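Putative oxidoreductase (Jannaschia sp., PDB 3C24) is a putative oxidoreductase that probably uses a nicotinamide cofactor bound to its N-terminal Rossmann-type domain, though its substrate is not established. Local coordinates at residues Pro126-Asp131 with Val234-Trp239; Thr205-Val210 with Ile219-Ala224. All coordinates share one frame; numbering follows the deposited sequence. Where two conformers were deposited one is given.

From the N terminus the chain first builds the Rossmann-type part with its parallel strands. After strand 117-123 it enters the loop that holds Pro126-Asp131. It then adds strands 148-156 and 176-181 to the sheet and runs out along the long helix 184-217. Contact 2 closes a short loop where this helix turns back into helix 221-239. Contact 1 closes a much larger one, because the far end of helix 221-239 meets the loop at 126-131. The short loop of contact 2 thus lies within the large one. The two contacts share helix 221-239 but do not touch, their centres being about 21 Å apart. Both also meet the second subunit.

Contact 1 of 2, residues Pro126-Asp131 with Val234-Trp239; sequences PPLFND and VEIAMW
The loop between strand 117-123 and helix 135-138 packs here on the C-terminal end of helix 221-239, where Leu128 and Phe129 meet Ile236 and Ala237. The contact is apolar throughout. Leu128 sends CD2 to Ile236, 3.9 Å from its CG2, and the two side chains cross at about a right angle. CG of Leu128 is anti to the backbone N (chi1 -178°), which carries the branch out to the helix. CD1 of Ile236 meets the same methyl, so CD2 of Leu128 touches both methyls of Ile236. Phe129 brings the far end of its ring to the helix. Its CE2 lies 3.8 Å from Ile236 CG2 and equally near Ala237 CA, with the ring oblique to both. Its CZ reaches Ala237 CB at 3.9 Å. One ring face is covered by CG of its neighbour Leu128, lying over the centre of the ring, 4.2 Å above its plane. Asn130 ties the loop back on itself: its ND2 donates to Pro127 O at 3.0 Å, almost straight at 174° and in its own amide plane. Tyr141 of the second subunit meets the Phe129 ring edge-to-face, and Asn233 of that subunit donates through ND2 to Pro126 O. No hydrogen bond joins the loop to the helix, so this contact rests on shape and the burial of apolar carbon.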
# COMPACT_ATOMS: atom_id res chain seq x y z
N PRO A 126 12.56 0.38 -2.61
CA PRO A 126 11.98 -0.01 -3.89
C PRO A 126 10.48 0.27 -3.96
O PRO A 126 9.75 0.16 -2.96
CB PRO A 126 12.34 -1.49 -4.00
CG PRO A 126 13.53 -1.65 -3.09
CD PRO A 126 13.36 -0.70 -1.99
N PRO A 127 9.97 0.58 -5.14
CA PRO A 127 8.54 0.87 -5.23
C PRO A 127 7.60 -0.31 -5.14
O PRO A 127 7.94 -1.44 -5.50
CB PRO A 127 8.39 1.45 -6.62
CG PRO A 127 9.53 0.91 -7.43
CD PRO A 127 10.68 0.73 -6.42
N LEU A 128 6.49 -0.02 -4.47
CA LEU A 128 5.38 -0.95 -4.19
C LEU A 128 5.01 -1.77 -5.41
O LEU A 128 4.87 -2.97 -5.31
CB LEU A 128 4.17 -0.21 -3.59
CG LEU A 128 2.99 -1.14 -3.21
CD1 LEU A 128 3.37 -2.14 -2.14
CD2 LEU A 128 1.81 -0.29 -2.77
N PHE A 129 4.79 -1.13 -6.54
CA PHE A 129 4.56 -1.83 -7.80
C PHE A 129 5.84 -1.75 -8.62
O PHE A 129 6.40 -0.67 -8.76
CB PHE A 129 3.35 -1.22 -8.54
CG PHE A 129 2.08 -1.12 -7.68
CD1 PHE A 129 1.42 -2.27 -7.25
CD2 PHE A 129 1.54 0.10 -7.32
CE1 PHE A 129 0.27 -2.20 -6.45
CE2 PHE A 129 0.38 0.18 -6.51
CZ PHE A 129 -0.25 -0.97 -6.09
N ASN A 130 6.38 -2.91 -9.00
CA ASN A 130 7.61 -2.97 -9.76
C ASN A 130 7.62 -4.14 -10.73
O ASN A 130 6.73 -4.96 -10.75
CB ASN A 130 8.76 -3.06 -8.78
CG ASN A 130 8.69 -4.31 -7.97
OD1 ASN A 130 8.92 -5.42 -8.46
ND2 ASN A 130 8.31 -4.16 -6.71
N ASP A 131 8.66 -4.13 -11.55
CA ASP A 131 8.92 -5.12 -12.59
C ASP A 131 9.97 -6.14 -12.23
O ASP A 131 10.46 -6.82 -13.11
CB ASP A 131 9.48 -4.41 -13.84
CG ASP A 131 10.81 -3.65 -13.56
OD1 ASP A 131 11.30 -3.56 -12.40
OD2 ASP A 131 11.39 -3.08 -14.53
N VAL A 234 -5.68 -2.65 -5.10
CA VAL A 234 -6.47 -1.93 -6.10
C VAL A 234 -6.57 -0.42 -5.82
O VAL A 234 -6.50 0.36 -6.76
CB VAL A 234 -7.87 -2.58 -6.28
CG1 VAL A 234 -8.82 -2.22 -5.18
CG2 VAL A 234 -8.46 -2.19 -7.63
N GLU A 235 -6.71 -0.00 -4.55
CA GLU A 235 -6.91 1.41 -4.24
C GLU A 235 -5.64 2.21 -4.43
O GLU A 235 -5.69 3.28 -5.03
CB GLU A 235 -7.50 1.59 -2.85
CG GLU A 235 -8.87 0.96 -2.69
CD GLU A 235 -9.53 1.19 -1.37
OE1 GLU A 235 -9.03 2.01 -0.59
OE2 GLU A 235 -10.58 0.53 -1.11
N ILE A 236 -4.48 1.67 -4.00
CA ILE A 236 -3.22 2.40 -4.21
C ILE A 236 -2.94 2.46 -5.69
O ILE A 236 -2.52 3.49 -6.23
CB ILE A 236 -2.04 1.79 -3.38
CG1 ILE A 236 -2.36 1.88 -1.89
CG2 ILE A 236 -0.72 2.51 -3.74
CD1 ILE A 236 -1.37 1.12 -0.93
N ALA A 237 -3.21 1.38 -6.40
CA ALA A 237 -2.94 1.34 -7.84
C ALA A 237 -3.79 2.39 -8.57
O ALA A 237 -3.28 3.14 -9.41
CB ALA A 237 -3.19 -0.06 -8.45
N MSE A 238 -5.07 2.47 -8.23
CA MSE A 238 -5.97 3.44 -8.89
C MSE A 238 -5.61 4.87 -8.53
O MSE A 238 -5.50 5.73 -9.41
CB MSE A 238 -7.45 3.16 -8.56
CG MSE A 238 -7.88 1.89 -9.16
SE MSE A 238 -9.83 1.63 -9.07
CE MSE A 238 -9.92 1.57 -7.20
N TRP A 239 -5.36 5.11 -7.25
CA TRP A 239 -5.10 6.47 -6.82
C TRP A 239 -3.79 7.04 -7.31
O TRP A 239 -3.66 8.29 -7.46
CB TRP A 239 -5.28 6.61 -5.30
CG TRP A 239 -6.60 7.20 -4.96
CD1 TRP A 239 -6.85 8.51 -4.71
CD2 TRP A 239 -7.84 6.53 -4.85
NE1 TRP A 239 -8.16 8.69 -4.44
CE2 TRP A 239 -8.80 7.50 -4.52
CE3 TRP A 239 -8.24 5.22 -5.02
CZ2 TRP A 239 -10.13 7.19 -4.35
CZ3 TRP A 239 -9.56 4.91 -4.84
CH2 TRP A 239 -10.50 5.89 -4.52

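Contact 2 of 2, residues Thr205-Val210 with Ile219-Ala224; sequences TMVHAV and IDRQAA. With SO4 (sulfate ion), chain F.
Between segments 205-210 and 219-224 the backbones come nearest at Val210 and Ala224, whose CA atoms are 5.6 Å apart. Val210 carries the contact. Its CG1 is anti to the backbone N (chi1 166°) and reaches Ala224 CB at 3.9 Å and Arg221 CG at 3.8 Å. The small side chain of Ala224 is consistent with so close an approach of the backbones. Arg221 is extended from CG to NE and crosses Val210 at about a right angle. The same CG1 of Val210 sits over one face of the guanidinium, offset toward its rim. Val207 comes to the edge of that group, with CG1 in its plane and 3.9 Å from Arg221 NH2. The charge is met by Asp211, which forms a salt bridge through OD1 with NH2. Val210 thus covers a face of the guanidinium and Val207 borders its edge, while Asp211 takes NH2. Val207 also packs on Phe240 of the second subunit.

His208 leaves its helix directed away from segment 219-224, though the end of its side chain swings nearer. Its ND1 donates to sulfate O2 at 2.6 Å, with an N-H...O angle of 168°, and the oxygen lies in the ring plane. Lys259, Trp267 and Arg268 of the second subunit also bond the ion, which probably came from the crystallisation liquor. A leucine in place of His208 would probably leave sulfate O2 without this N-H donor and cost the ion its link to this helix.

Ala223 N and Ala224 N both bond to Asp220 O, the first weakly, as helix 221-239 begins. Two consecutive helices joined by a short turn and packed side to side are characteristic of a helical hairpin, here in the helical C-terminal part that meets the second subunit.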
# COMPACT_ATOMS: atom_id res chain seq x y z
N THR A 205 -3.00 2.22 11.34
CA THR A 205 -4.48 2.24 11.38
C THR A 205 -5.06 1.10 10.52
O THR A 205 -6.02 0.44 10.92
CB THR A 205 -5.07 3.62 10.99
OG1 THR A 205 -4.48 4.60 11.85
CG2 THR A 205 -6.60 3.59 11.13
N MSE A 206 -4.46 0.80 9.36
CA MSE A 206 -4.97 -0.27 8.49
C MSE A 206 -4.86 -1.60 9.17
O MSE A 206 -5.77 -2.41 9.13
CB MSE A 206 -4.25 -0.35 7.15
CG MSE A 206 -4.30 0.84 6.28
SE MSE A 206 -6.14 1.34 5.76
CE MSE A 206 -6.27 2.76 7.14
N VAL A 207 -3.75 -1.84 9.87
CA VAL A 207 -3.58 -3.09 10.60
C VAL A 207 -4.60 -3.17 11.75
O VAL A 207 -5.25 -4.19 12.00
CB VAL A 207 -2.15 -3.21 11.23
CG1 VAL A 207 -2.09 -4.45 12.20
CG2 VAL A 207 -1.08 -3.31 10.13
N HIS A 208 -4.75 -2.08 12.47
CA HIS A 208 -5.66 -2.07 13.59
C HIS A 208 -7.11 -2.18 13.13
O HIS A 208 -7.97 -2.66 13.89
CB HIS A 208 -5.48 -0.85 14.46
CG HIS A 208 -4.19 -0.88 15.24
ND1 HIS A 208 -3.70 0.22 15.91
CD2 HIS A 208 -3.28 -1.87 15.42
CE1 HIS A 208 -2.56 -0.10 16.51
NE2 HIS A 208 -2.29 -1.37 16.24
N ALA A 209 -7.38 -1.81 11.89
CA ALA A 209 -8.74 -1.92 11.35
C ALA A 209 -9.04 -3.41 11.07
O ALA A 209 -10.13 -3.92 11.30
CB ALA A 209 -8.93 -1.06 10.14
N VAL A 210 -8.03 -4.12 10.58
CA VAL A 210 -8.15 -5.57 10.41
C VAL A 210 -8.41 -6.21 11.80
O VAL A 210 -9.30 -7.08 11.99
CB VAL A 210 -6.93 -6.18 9.65
CG1 VAL A 210 -6.91 -7.78 9.80
CG2 VAL A 210 -6.93 -5.67 8.19
N ILE A 219 -15.08 -11.44 12.56
CA ILE A 219 -14.65 -11.83 11.23
C ILE A 219 -13.33 -12.57 11.33
O ILE A 219 -12.40 -12.14 11.99
CB ILE A 219 -14.49 -10.61 10.30
CG1 ILE A 219 -15.84 -9.87 10.20
CG2 ILE A 219 -13.99 -11.05 8.93
CD1 ILE A 219 -15.80 -8.46 9.60
N ASP A 220 -13.30 -13.73 10.70
CA ASP A 220 -12.05 -14.50 10.61
C ASP A 220 -10.94 -13.56 10.22
O ASP A 220 -11.04 -12.85 9.23
CB ASP A 220 -12.14 -15.60 9.54
CG ASP A 220 -10.92 -16.50 9.52
OD1 ASP A 220 -10.34 -16.79 10.61
OD2 ASP A 220 -10.57 -16.98 8.43
N ARG A 221 -9.84 -13.59 10.96
CA ARG A 221 -8.77 -12.60 10.64
C ARG A 221 -8.20 -12.77 9.24
O ARG A 221 -7.92 -11.77 8.63
CB ARG A 221 -7.64 -12.49 11.71
CG ARG A 221 -6.76 -11.18 11.58
CD ARG A 221 -5.65 -11.05 12.65
NE ARG A 221 -5.03 -9.71 12.64
CZ ARG A 221 -3.96 -9.37 11.94
NH1 ARG A 221 -3.34 -10.28 11.20
NH2 ARG A 221 -3.51 -8.13 12.01
N GLN A 222 -8.08 -13.98 8.74
CA GLN A 222 -7.55 -14.17 7.39
C GLN A 222 -8.48 -13.56 6.35
O GLN A 222 -8.04 -13.09 5.32
CB GLN A 222 -7.35 -15.65 7.06
CG GLN A 222 -6.52 -15.84 5.78
CD GLN A 222 -5.10 -15.23 5.90
OE1 GLN A 222 -4.33 -15.59 6.81
NE2 GLN A 222 -4.72 -14.35 4.95
N ALA A 223 -9.76 -13.61 6.63
CA ALA A 223 -10.76 -12.99 5.73
C ALA A 223 -10.55 -11.51 5.70
O ALA A 223 -10.52 -10.88 4.62
CB ALA A 223 -12.23 -13.31 6.16
N ALA A 224 -10.44 -10.90 6.88
CA ALA A 224 -10.26 -9.43 6.95
C ALA A 224 -8.96 -9.02 6.33
O ALA A 224 -8.87 -7.97 5.67
CB ALA A 224 -10.36 -8.94 8.38
S SO4 F . -5.17 2.97 17.72
O1 SO4 F . -4.09 3.69 18.40
O2 SO4 F . -4.73 2.61 16.33
O3 SO4 F . -5.41 1.76 18.45
O4 SO4 F . -6.28 3.90 17.68